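Local coordinates for protein D-aminoacid aminotransferase-like PLP-dependent enzyme (PDB 3CEB) that probably acts as a 4-amino-4-deoxychorismate lyase or related enzyme of the class IV aminotransferase family, working through a pyridoxal phosphate bound to a lysine, at residues C120-M124 with D133-G137; N138-N144 with Y182-I188; T158-L163 with I188-L194. Residues are numbered along the deposited sequence.

Contact 1 (C120-M124 with D133-G137); sequences CDEIM and DCSIG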
loop_
_atom_site.group_PDB
_atom_site.type_symbol
_atom_site.label_atom_id
_atom_site.label_comp_id
_atom_site.label_asym_id
_atom_site.label_seq_id
_atom_site.Cartn_x
_atom_site.Cartn_y
_atom_site.Cartn_z
ATOM N N CYS A 120 -3.285 -13.280 15.362
ATOM C CA CYS A 120 -3.152 -13.169 13.921
ATOM C C CYS A 120 -1.946 -12.406 13.407
ATOM O O CYS A 120 -1.351 -11.601 14.112
ATOM C CB CYS A 120 -4.354 -12.473 13.333
ATOM S SG CYS A 120 -5.795 -13.399 13.694
ATOM N N ASP A 121 -1.650 -12.619 12.131
ATOM C CA ASP A 121 -0.501 -11.976 11.526
ATOM C C ASP A 121 -0.782 -10.530 11.179
ATOM O O ASP A 121 0.134 -9.775 10.895
ATOM C CB ASP A 121 -0.127 -12.630 10.222
ATOM C CG ASP A 121 0.358 -14.002 10.386
ATOM O OD1 ASP A 121 0.989 -14.289 11.409
ATOM O OD2 ASP A 121 0.149 -14.777 9.433
ATOM N N GLU A 122 -2.044 -10.148 11.141
ATOM C CA GLU A 122 -2.372 -8.808 10.721
ATOM C C GLU A 122 -3.890 -8.622 10.865
ATOM O O GLU A 122 -4.572 -9.468 11.475
ATOM C CB GLU A 122 -1.748 -8.625 9.334
ATOM C CG GLU A 122 -1.947 -7.387 8.524
ATOM C CD GLU A 122 -1.676 -6.046 9.146
ATOM O OE1 GLU A 122 -0.541 -5.529 9.225
ATOM O OE2 GLU A 122 -2.686 -5.413 9.399
ATOM N N ILE A 123 -4.433 -7.501 10.403
ATOM C CA ILE A 123 -5.851 -7.242 10.645
ATOM C C ILE A 123 -6.581 -7.081 9.341
ATOM O O ILE A 123 -5.979 -7.059 8.273
ATOM C CB ILE A 123 -6.140 -6.006 11.556
ATOM C CG1 ILE A 123 -5.649 -4.698 10.907
ATOM C CG2 ILE A 123 -5.517 -6.207 12.911
ATOM C CD1 ILE A 123 -5.903 -3.426 11.717
HETATM N N MSE A 124 -7.888 -6.945 9.456
HETATM C CA MSE A 124 -8.749 -6.795 8.317
HETATM C C MSE A 124 -9.823 -5.796 8.727
HETATM O O MSE A 124 -10.650 -6.073 9.582
HETATM C CB MSE A 124 -9.313 -8.166 7.975
HETATM C CG MSE A 124 -10.324 -8.160 6.877
HETATM SE SE MSE A 124 -10.801 -9.948 6.299
HETATM C CE MSE A 124 -9.263 -10.199 5.183
ATOM N N ASP A 133 -9.124 -2.713 3.977
ATOM C CA ASP A 133 -7.702 -2.990 3.939
ATOM C C ASP A 133 -7.184 -3.679 5.206
ATOM O O ASP A 133 -7.895 -3.723 6.217
ATOM C CB ASP A 133 -6.936 -1.670 3.820
ATOM C CG ASP A 133 -7.277 -0.846 2.551
ATOM O OD1 ASP A 133 -8.226 -1.137 1.783
ATOM O OD2 ASP A 133 -6.549 0.150 2.330
ATOM N N CYS A 134 -5.943 -4.192 5.160
ATOM C CA CYS A 134 -5.227 -4.517 6.394
ATOM C C CYS A 134 -4.447 -3.234 6.773
ATOM O O CYS A 134 -4.595 -2.223 6.102
ATOM C CB CYS A 134 -4.311 -5.745 6.288
ATOM S SG CYS A 134 -2.918 -5.591 5.201
ATOM N N SER A 135 -3.648 -3.259 7.847
ATOM C CA SER A 135 -3.037 -2.016 8.339
ATOM C C SER A 135 -1.956 -1.535 7.418
ATOM O O SER A 135 -1.711 -0.341 7.358
ATOM C CB SER A 135 -2.424 -2.149 9.729
ATOM O OG SER A 135 -1.102 -2.639 9.647
ATOM N N ILE A 136 -1.314 -2.450 6.687
ATOM C CA ILE A 136 -0.174 -2.062 5.816
ATOM C C ILE A 136 -0.423 -2.280 4.321
ATOM O O ILE A 136 0.434 -1.991 3.508
ATOM C CB ILE A 136 1.160 -2.777 6.176
ATOM C CG1 ILE A 136 1.038 -4.264 5.878
ATOM C CG2 ILE A 136 1.588 -2.519 7.616
ATOM C CD1 ILE A 136 2.306 -5.090 6.274
ATOM N N GLY A 137 -1.579 -2.797 3.930
ATOM C CA GLY A 137 -1.803 -3.062 2.512
ATOM C C GLY A 137 -3.244 -3.343 2.182
ATOM O O GLY A 137 -4.136 -3.234 3.045
#
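The carboxylate of Glu122 does most of the polar work here. Its OE2 accepts a hydrogen bond from the backbone Ser135 N at 2.8 Å, and a second one, 2.9 Å, from Ile123 N of its own strand, so a single oxygen ties the strand to the loop. The other oxygen, OE1, lies 3.0 Å from Ser135 OG. Glu122 points its CA-to-CB bond toward the loop, and the carboxylate bends round to meet Ile123 N as well. Leu114 of helix 108-114 packs on this buried side chain.

Alongside, the backbone of Ile123 faces Cys134. Ile123 O sits 3.2 Å from Cys134 CA in a CA-H...O contact and 2.9 Å from Cys134 CB, a very tight approach. The loop runs roughly antiparallel to the strand, the end-to-end directions of their touching parts 156° apart, but no main-chain to main-chain hydrogen bond joins the two segments. The loop braces itself with the bond from Cys134 N to Gly137 O, 2.9 Å. Packing is light: Ile123 CD1 comes within 4.2 Å of Ser135 CB. The CA-to-CB bond of Met124, a selenomethionine, points away from the loop, and its side chain packs on Leu139, Phe141 and Ile185.

The loop also carries groups that meet the cofactor. Asp133, fixed through OD1 by Leu154 N, offers OD2 to the pyridine nitrogen N1 of the PLP-modified lysine at position 103, and Ser135 O holds Arg107. A carboxylate at the pyridine nitrogen is a common way of holding PLP, seen here in the D-amino acid aminotransferase-like fold.

Contact 2 (N138-N144 with Y182-I188); sequences NLIFRQN and YEEIRLI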
loop_
_atom_site.group_PDB
_atom_site.type_symbol
_atom_site.label_atom_id
_atom_site.label_comp_id
_atom_site.label_asym_id
_atom_site.label_seq_id
_atom_site.Cartn_x
_atom_site.Cartn_y
_atom_site.Cartn_z
ATOM N N ASN A 138 -3.490 -3.649 0.920
ATOM C CA ASN A 138 -4.802 -4.057 0.514
ATOM C C ASN A 138 -4.964 -5.582 0.726
ATOM O O ASN A 138 -4.015 -6.296 1.043
ATOM C CB ASN A 138 -5.071 -3.679 -0.954
ATOM C CG ASN A 138 -5.032 -2.183 -1.193
ATOM O OD1 ASN A 138 -4.191 -1.691 -1.957
ATOM N ND2 ASN A 138 -5.928 -1.443 -0.538
ATOM N N LEU A 139 -6.176 -6.084 0.486
ATOM C CA LEU A 139 -6.445 -7.506 0.650
ATOM C C LEU A 139 -7.026 -8.156 -0.606
ATOM O O LEU A 139 -7.704 -7.512 -1.409
ATOM C CB LEU A 139 -7.351 -7.735 1.869
ATOM C CG LEU A 139 -6.809 -7.373 3.251
ATOM C CD1 LEU A 139 -7.959 -7.328 4.214
ATOM C CD2 LEU A 139 -5.676 -8.281 3.767
ATOM N N ILE A 140 -6.692 -9.442 -0.764
ATOM C CA ILE A 140 -7.169 -10.267 -1.864
ATOM C C ILE A 140 -7.693 -11.578 -1.295
ATOM O O ILE A 140 -7.206 -12.084 -0.292
ATOM C CB ILE A 140 -6.092 -10.510 -2.970
ATOM C CG1 ILE A 140 -4.881 -11.290 -2.450
ATOM C CG2 ILE A 140 -5.615 -9.197 -3.547
ATOM C CD1 ILE A 140 -3.886 -11.713 -3.565
ATOM N N PHE A 141 -8.706 -12.106 -1.949
ATOM C CA PHE A 141 -9.436 -13.254 -1.461
ATOM C C PHE A 141 -9.593 -14.255 -2.572
ATOM O O PHE A 141 -9.946 -13.907 -3.676
ATOM C CB PHE A 141 -10.802 -12.778 -0.983
ATOM C CG PHE A 141 -10.722 -11.766 0.136
ATOM C CD1 PHE A 141 -10.627 -10.418 -0.131
ATOM C CD2 PHE A 141 -10.704 -12.173 1.469
ATOM C CE1 PHE A 141 -10.507 -9.487 0.916
ATOM C CE2 PHE A 141 -10.607 -11.259 2.517
ATOM C CZ PHE A 141 -10.490 -9.912 2.240
ATOM N N ARG A 142 -9.318 -15.512 -2.292
ATOM C CA ARG A 142 -9.341 -16.500 -3.358
ATOM C C ARG A 142 -10.708 -17.117 -3.524
ATOM O O ARG A 142 -11.333 -17.498 -2.582
ATOM C CB ARG A 142 -8.269 -17.572 -3.139
ATOM C CG ARG A 142 -8.009 -18.415 -4.375
ATOM C CD ARG A 142 -6.776 -19.331 -4.216
ATOM N NE ARG A 142 -6.878 -20.279 -3.089
ATOM C CZ ARG A 142 -7.659 -21.366 -3.064
ATOM N NH1 ARG A 142 -8.457 -21.659 -4.103
ATOM N NH2 ARG A 142 -7.664 -22.159 -1.988
ATOM N N GLN A 143 -11.163 -17.178 -4.757
ATOM C CA GLN A 143 -12.419 -17.825 -5.073
ATOM C C GLN A 143 -12.260 -18.549 -6.375
ATOM O O GLN A 143 -11.888 -17.973 -7.396
ATOM C CB GLN A 143 -13.540 -16.817 -5.194
ATOM C CG GLN A 143 -14.877 -17.454 -5.212
ATOM C CD GLN A 143 -15.968 -16.444 -5.148
ATOM O OE1 GLN A 143 -16.128 -15.667 -6.078
ATOM N NE2 GLN A 143 -16.723 -16.422 -4.042
ATOM N N ASN A 144 -12.537 -19.832 -6.346
ATOM C CA ASN A 144 -12.240 -20.641 -7.506
ATOM C C ASN A 144 -10.743 -20.572 -7.732
ATOM O O ASN A 144 -9.923 -20.928 -6.853
ATOM C CB ASN A 144 -12.964 -20.080 -8.728
ATOM C CG ASN A 144 -14.406 -20.554 -8.797
ATOM O OD1 ASN A 144 -14.961 -21.011 -7.786
ATOM N ND2 ASN A 144 -15.012 -20.486 -9.994
ATOM N N TYR A 182 -15.256 -17.065 0.425
ATOM C CA TYR A 182 -13.825 -17.121 0.022
ATOM C C TYR A 182 -12.985 -18.235 0.713
ATOM O O TYR A 182 -13.325 -18.719 1.781
ATOM C CB TYR A 182 -13.188 -15.733 0.149
ATOM C CG TYR A 182 -13.903 -14.740 -0.723
ATOM C CD1 TYR A 182 -13.661 -14.695 -2.080
ATOM C CD2 TYR A 182 -14.852 -13.873 -0.211
ATOM C CE1 TYR A 182 -14.335 -13.824 -2.903
ATOM C CE2 TYR A 182 -15.540 -12.980 -1.036
ATOM C CZ TYR A 182 -15.269 -12.975 -2.377
ATOM O OH TYR A 182 -15.901 -12.118 -3.220
ATOM N N GLU A 183 -11.893 -18.633 0.068
ATOM C CA GLU A 183 -11.119 -19.789 0.469
ATOM C C GLU A 183 -9.786 -19.496 1.102
ATOM O O GLU A 183 -9.161 -20.379 1.667
ATOM C CB GLU A 183 -10.846 -20.618 -0.770
ATOM C CG GLU A 183 -12.109 -21.023 -1.522
ATOM C CD GLU A 183 -11.809 -21.846 -2.733
ATOM O OE1 GLU A 183 -11.614 -23.070 -2.612
ATOM O OE2 GLU A 183 -11.766 -21.255 -3.819
ATOM N N GLU A 184 -9.362 -18.246 1.032
ATOM C CA GLU A 184 -8.028 -17.867 1.444
ATOM C C GLU A 184 -7.911 -16.368 1.365
ATOM O O GLU A 184 -8.535 -15.769 0.503
ATOM C CB GLU A 184 -7.011 -18.495 0.498
ATOM C CG GLU A 184 -5.568 -18.263 0.904
ATOM C CD GLU A 184 -4.537 -18.852 -0.061
ATOM O OE1 GLU A 184 -4.873 -19.680 -0.914
ATOM O OE2 GLU A 184 -3.355 -18.474 0.045
ATOM N N ILE A 185 -7.124 -15.785 2.269
ATOM C CA ILE A 185 -6.912 -14.344 2.359
ATOM C C ILE A 185 -5.435 -14.026 2.288
ATOM O O ILE A 185 -4.618 -14.717 2.894
ATOM C CB ILE A 185 -7.382 -13.756 3.737
ATOM C CG1 ILE A 185 -8.791 -14.253 4.109
ATOM C CG2 ILE A 185 -7.290 -12.206 3.732
ATOM C CD1 ILE A 185 -9.343 -13.636 5.356
ATOM N N ARG A 186 -5.075 -12.979 1.564
ATOM C CA ARG A 186 -3.687 -12.549 1.541
ATOM C C ARG A 186 -3.567 -11.059 1.457
ATOM O O ARG A 186 -4.527 -10.366 1.108
ATOM C CB ARG A 186 -2.921 -13.144 0.367
ATOM C CG ARG A 186 -2.544 -14.571 0.573
ATOM C CD ARG A 186 -1.550 -14.970 -0.483
ATOM N NE ARG A 186 -1.727 -16.361 -0.900
ATOM C CZ ARG A 186 -1.054 -16.936 -1.902
ATOM N NH1 ARG A 186 -0.148 -16.219 -2.572
ATOM N NH2 ARG A 186 -1.290 -18.218 -2.232
ATOM N N LEU A 187 -2.402 -10.552 1.807
ATOM C CA LEU A 187 -2.125 -9.168 1.620
ATOM C C LEU A 187 -1.334 -8.797 0.386
ATOM O O LEU A 187 -0.543 -9.534 -0.084
ATOM C CB LEU A 187 -1.625 -8.522 2.901
ATOM C CG LEU A 187 -0.201 -8.549 3.403
ATOM C CD1 LEU A 187 0.743 -7.925 2.491
ATOM C CD2 LEU A 187 -0.211 -7.839 4.653
ATOM N N ILE A 188 -1.602 -7.646 -0.160
ATOM C CA ILE A 188 -0.766 -7.123 -1.248
ATOM C C ILE A 188 -0.349 -5.669 -0.935
ATOM O O ILE A 188 -1.125 -4.878 -0.388
ATOM C CB ILE A 188 -1.472 -7.136 -2.636
ATOM C CG1 ILE A 188 -2.794 -6.381 -2.566
ATOM C CG2 ILE A 188 -1.662 -8.528 -3.198
ATOM C CD1 ILE A 188 -3.388 -6.144 -3.988
#
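Strand 185-188 forms the edge of a mixed four-stranded sheet by pairing antiparallel with strand 138-143, which has strand 146-150 on its other flank. Two hydrogen-bonded pairs define the register. Asn138 N reaches Ile188 O and Ile188 N reaches Asn138 O, both at 3.0 Å; Ile140 and Arg186 repeat the pattern, Ile140 N to Arg186 O and Arg186 N to Ile140 O, again 3.0 Å each. Leu139 with Leu187 and Phe141 with Ile185 are the non-hydrogen-bonded pairs between and beyond them. Further on the register shifts, resembling a beta bulge: Arg142 N bonds Glu184 O but Glu183 N bonds Arg142 O, each 2.9 Å.

The strand directions lie 145° apart, 35° short of strictly antiparallel, and the sheet belongs to the class IV aminotransferase fold. One face is greasy: Phe141 CE2 meets Ile185 CG2 at 3.7 Å, Leu139 CD2 meets Leu187 CB at 4.1 Å, and Met124 packs over this face. Phe141 CB also sits over the Tyr182 ring, 4.0 Å from its centroid, in a CH-pi contact.

On the face of Ile140 and Ile188, where CG2 of the former touches CD1 of the latter at 3.8 Å, a salt-bridge network runs along the outer end. Arg142 NE bonds Glu184 OE1 at 3.0 Å, while Glu184 OE2 takes Arg186 NE at 2.8 Å; Arg142 NH1 and Glu183 OE2, 3.3 Å apart, interact through charge alone.

Contact 3 (T158-L163 with I188-L194); sequences TQRAKL and INAMNGL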
loop_
_atom_site.group_PDB
_atom_site.type_symbol
_atom_site.label_atom_id
_atom_site.label_comp_id
_atom_site.label_asym_id
_atom_site.label_seq_id
_atom_site.Cartn_x
_atom_site.Cartn_y
_atom_site.Cartn_z
ATOM N N THR A 158 -0.682 0.861 -4.898
ATOM C CA THR A 158 -0.015 0.849 -6.175
ATOM C C THR A 158 0.012 -0.607 -6.621
ATOM O O THR A 158 -0.208 -0.899 -7.775
ATOM C CB THR A 158 1.393 1.485 -6.151
ATOM O OG1 THR A 158 2.207 0.836 -5.174
ATOM C CG2 THR A 158 1.335 2.984 -5.840
ATOM N N GLN A 159 0.205 -1.538 -5.703
ATOM C CA GLN A 159 0.354 -2.942 -6.113
ATOM C C GLN A 159 -0.998 -3.427 -6.653
ATOM O O GLN A 159 -1.119 -4.084 -7.689
ATOM C CB GLN A 159 0.799 -3.784 -4.909
ATOM C CG GLN A 159 1.066 -5.286 -5.193
ATOM C CD GLN A 159 2.281 -5.470 -6.045
ATOM O OE1 GLN A 159 2.167 -5.822 -7.214
ATOM N NE2 GLN A 159 3.455 -5.164 -5.491
ATOM N N ARG A 160 -2.025 -3.065 -5.908
ATOM C CA ARG A 160 -3.394 -3.358 -6.280
ATOM C C ARG A 160 -3.660 -2.783 -7.670
ATOM O O ARG A 160 -4.204 -3.461 -8.533
ATOM C CB ARG A 160 -4.339 -2.750 -5.238
ATOM C CG ARG A 160 -5.829 -2.768 -5.574
ATOM C CD ARG A 160 -6.602 -1.962 -4.530
ATOM N NE ARG A 160 -8.054 -2.113 -4.630
ATOM C CZ ARG A 160 -8.805 -1.415 -5.456
ATOM N NH1 ARG A 160 -8.260 -0.549 -6.273
ATOM N NH2 ARG A 160 -10.093 -1.629 -5.491
ATOM N N ALA A 161 -3.254 -1.541 -7.906
ATOM C CA ALA A 161 -3.492 -0.895 -9.219
ATOM C C ALA A 161 -2.833 -1.681 -10.388
ATOM O O ALA A 161 -3.423 -1.845 -11.460
ATOM C CB ALA A 161 -3.032 0.558 -9.182
ATOM N N LYS A 162 -1.624 -2.187 -10.163
ATOM C CA LYS A 162 -0.871 -2.882 -11.214
ATOM C C LYS A 162 -1.520 -4.214 -11.443
ATOM O O LYS A 162 -1.614 -4.701 -12.576
ATOM C CB LYS A 162 0.628 -3.054 -10.826
ATOM C CG LYS A 162 1.517 -4.023 -11.672
ATOM C CD LYS A 162 2.045 -3.495 -13.036
ATOM N N LEU A 163 -1.973 -4.830 -10.365
ATOM C CA LEU A 163 -2.510 -6.172 -10.495
ATOM C C LEU A 163 -3.846 -6.089 -11.250
ATOM O O LEU A 163 -4.139 -6.918 -12.135
ATOM C CB LEU A 163 -2.611 -6.861 -9.126
ATOM C CG LEU A 163 -1.264 -7.290 -8.502
ATOM C CD1 LEU A 163 -1.534 -7.786 -7.161
ATOM C CD2 LEU A 163 -0.530 -8.370 -9.288
ATOM N N ILE A 188 -1.602 -7.646 -0.160
ATOM C CA ILE A 188 -0.766 -7.123 -1.248
ATOM C C ILE A 188 -0.349 -5.669 -0.935
ATOM O O ILE A 188 -1.125 -4.878 -0.388
ATOM C CB ILE A 188 -1.472 -7.136 -2.636
ATOM C CG1 ILE A 188 -2.794 -6.381 -2.566
ATOM C CG2 ILE A 188 -1.662 -8.528 -3.198
ATOM C CD1 ILE A 188 -3.388 -6.144 -3.988
ATOM N N ASN A 189 0.893 -5.335 -1.247
ATOM C CA ASN A 189 1.297 -3.948 -1.191
ATOM C C ASN A 189 2.599 -3.811 -1.960
ATOM O O ASN A 189 3.028 -4.778 -2.635
ATOM C CB ASN A 189 1.388 -3.392 0.247
ATOM C CG ASN A 189 2.423 -4.115 1.098
ATOM O OD1 ASN A 189 3.297 -4.826 0.588
ATOM N ND2 ASN A 189 2.344 -3.910 2.391
ATOM N N ALA A 190 3.212 -2.629 -1.900
ATOM C CA ALA A 190 4.431 -2.392 -2.713
ATOM C C ALA A 190 5.475 -3.489 -2.446
ATOM O O ALA A 190 6.202 -3.895 -3.375
ATOM C CB ALA A 190 5.018 -1.000 -2.466
HETATM N N MSE A 191 5.513 -3.997 -1.206
HETATM C CA MSE A 191 6.557 -4.965 -0.787
HETATM C C MSE A 191 6.090 -6.406 -0.876
HETATM O O MSE A 191 6.865 -7.294 -0.618
HETATM C CB MSE A 191 7.006 -4.717 0.662
HETATM C CG MSE A 191 7.465 -3.296 0.963
HETATM SE SE MSE A 191 8.966 -2.759 -0.138
HETATM C CE MSE A 191 10.256 -4.085 0.383
ATOM N N ASN A 192 4.814 -6.615 -1.188
ATOM C CA ASN A 192 4.204 -7.932 -1.227
ATOM C C ASN A 192 3.344 -8.106 -2.455
ATOM O O ASN A 192 2.203 -7.703 -2.510
ATOM C CB ASN A 192 3.322 -8.179 -0.022
ATOM C CG ASN A 192 4.074 -8.204 1.268
ATOM O OD1 ASN A 192 4.364 -9.272 1.792
ATOM N ND2 ASN A 192 4.394 -7.036 1.798
ATOM N N GLY A 193 3.943 -8.715 -3.457
ATOM C CA GLY A 193 3.286 -8.976 -4.698
ATOM C C GLY A 193 2.491 -10.249 -4.628
ATOM O O GLY A 193 2.304 -10.853 -3.566
ATOM N N LEU A 194 2.027 -10.655 -5.791
ATOM C CA LEU A 194 1.170 -11.801 -5.873
ATOM C C LEU A 194 2.035 -12.983 -6.243
ATOM O O LEU A 194 3.259 -12.951 -6.322
ATOM C CB LEU A 194 0.071 -11.550 -6.906
ATOM C CG LEU A 194 -0.955 -12.648 -7.158
ATOM C CD1 LEU A 194 -1.791 -12.862 -5.935
ATOM C CD2 LEU A 194 -1.826 -12.284 -8.352
ATOM O OXT LEU A 194 1.506 -14.045 -6.458
HETATM O O HOH W 1 2.638 -9.064 -8.023
#
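A turn carbonyl that accepts twice is the striking feature: Asn189 O takes a hydrogen bond from Gln159 NE2 on the helix side at 2.9 Å. It also accepts from Asn192 N, again 2.9 Å away, in closing the type I beta turn Asn189 to Asn192. The return bond from Asn189 N to Asn192 O, 3.0 Å, makes the turn doubly closed, and Asn189 OD1 stiffens it further as an Asx turn, accepting from Met191 N at 3.0 Å and from Asn192 ND2 at 2.7 Å.

The glutamine side chain packs beside the turn, with Gln159 CG 4.0 Å from Ile188 CB and Gln159 CD 3.9 Å from Gly193 CA. A water continues the connection, accepting from Leu194 N at 2.8 Å and giving a weak, long bond of 3.4 Å to Gln159 OE1, so the amide addresses both the turn and the chain terminus.

Beside these polar contacts the helix packs on apolar groups. Ile188 CD1 wedges between Arg160 and Leu163, 3.6 Å from Arg160 CA and 4.0 Å from Leu163 CD1, and Leu163 CD2 meets Leu194 CB at 4.0 Å. The guanidinium of Arg160 bonds elsewhere, to Pro150 O.

The helix start and the turn converge on one target. Two backbone amides, Gln159 N and Ala190 N, and the hydroxyl of Thr158 hydrogen-bond to OP3, OP1 and OP2, respectively, of the PLP-modified lysine at position 103. A phosphate-binding site formed by a helix N-terminus and a turn is characteristic of the PLP site in the D-amino acid aminotransferase-like fold.

Contacts 1 and 3 meet the PLP-lysine at position 103 at different ends: contact 1 serves the pyridine ring and contact 3 the phosphate, their centres about 14 Å apart, with Ile136 O bonded to Asn189 ND2 at 2.9 Å as a direct bridge. Contact 2 is continuous with both. Strand 138-143 follows straight on from the loop of contact 1, and strand 185-188 runs into the turn of contact 3 through the shared Ile188. Met124 CE packs 3.2 Å from Phe141 CE2, fastening contact 1 to the sheet, and Ile140 CD1 lies 3.4 Å from Leu194 CD1, where the chain end packs against contact 2.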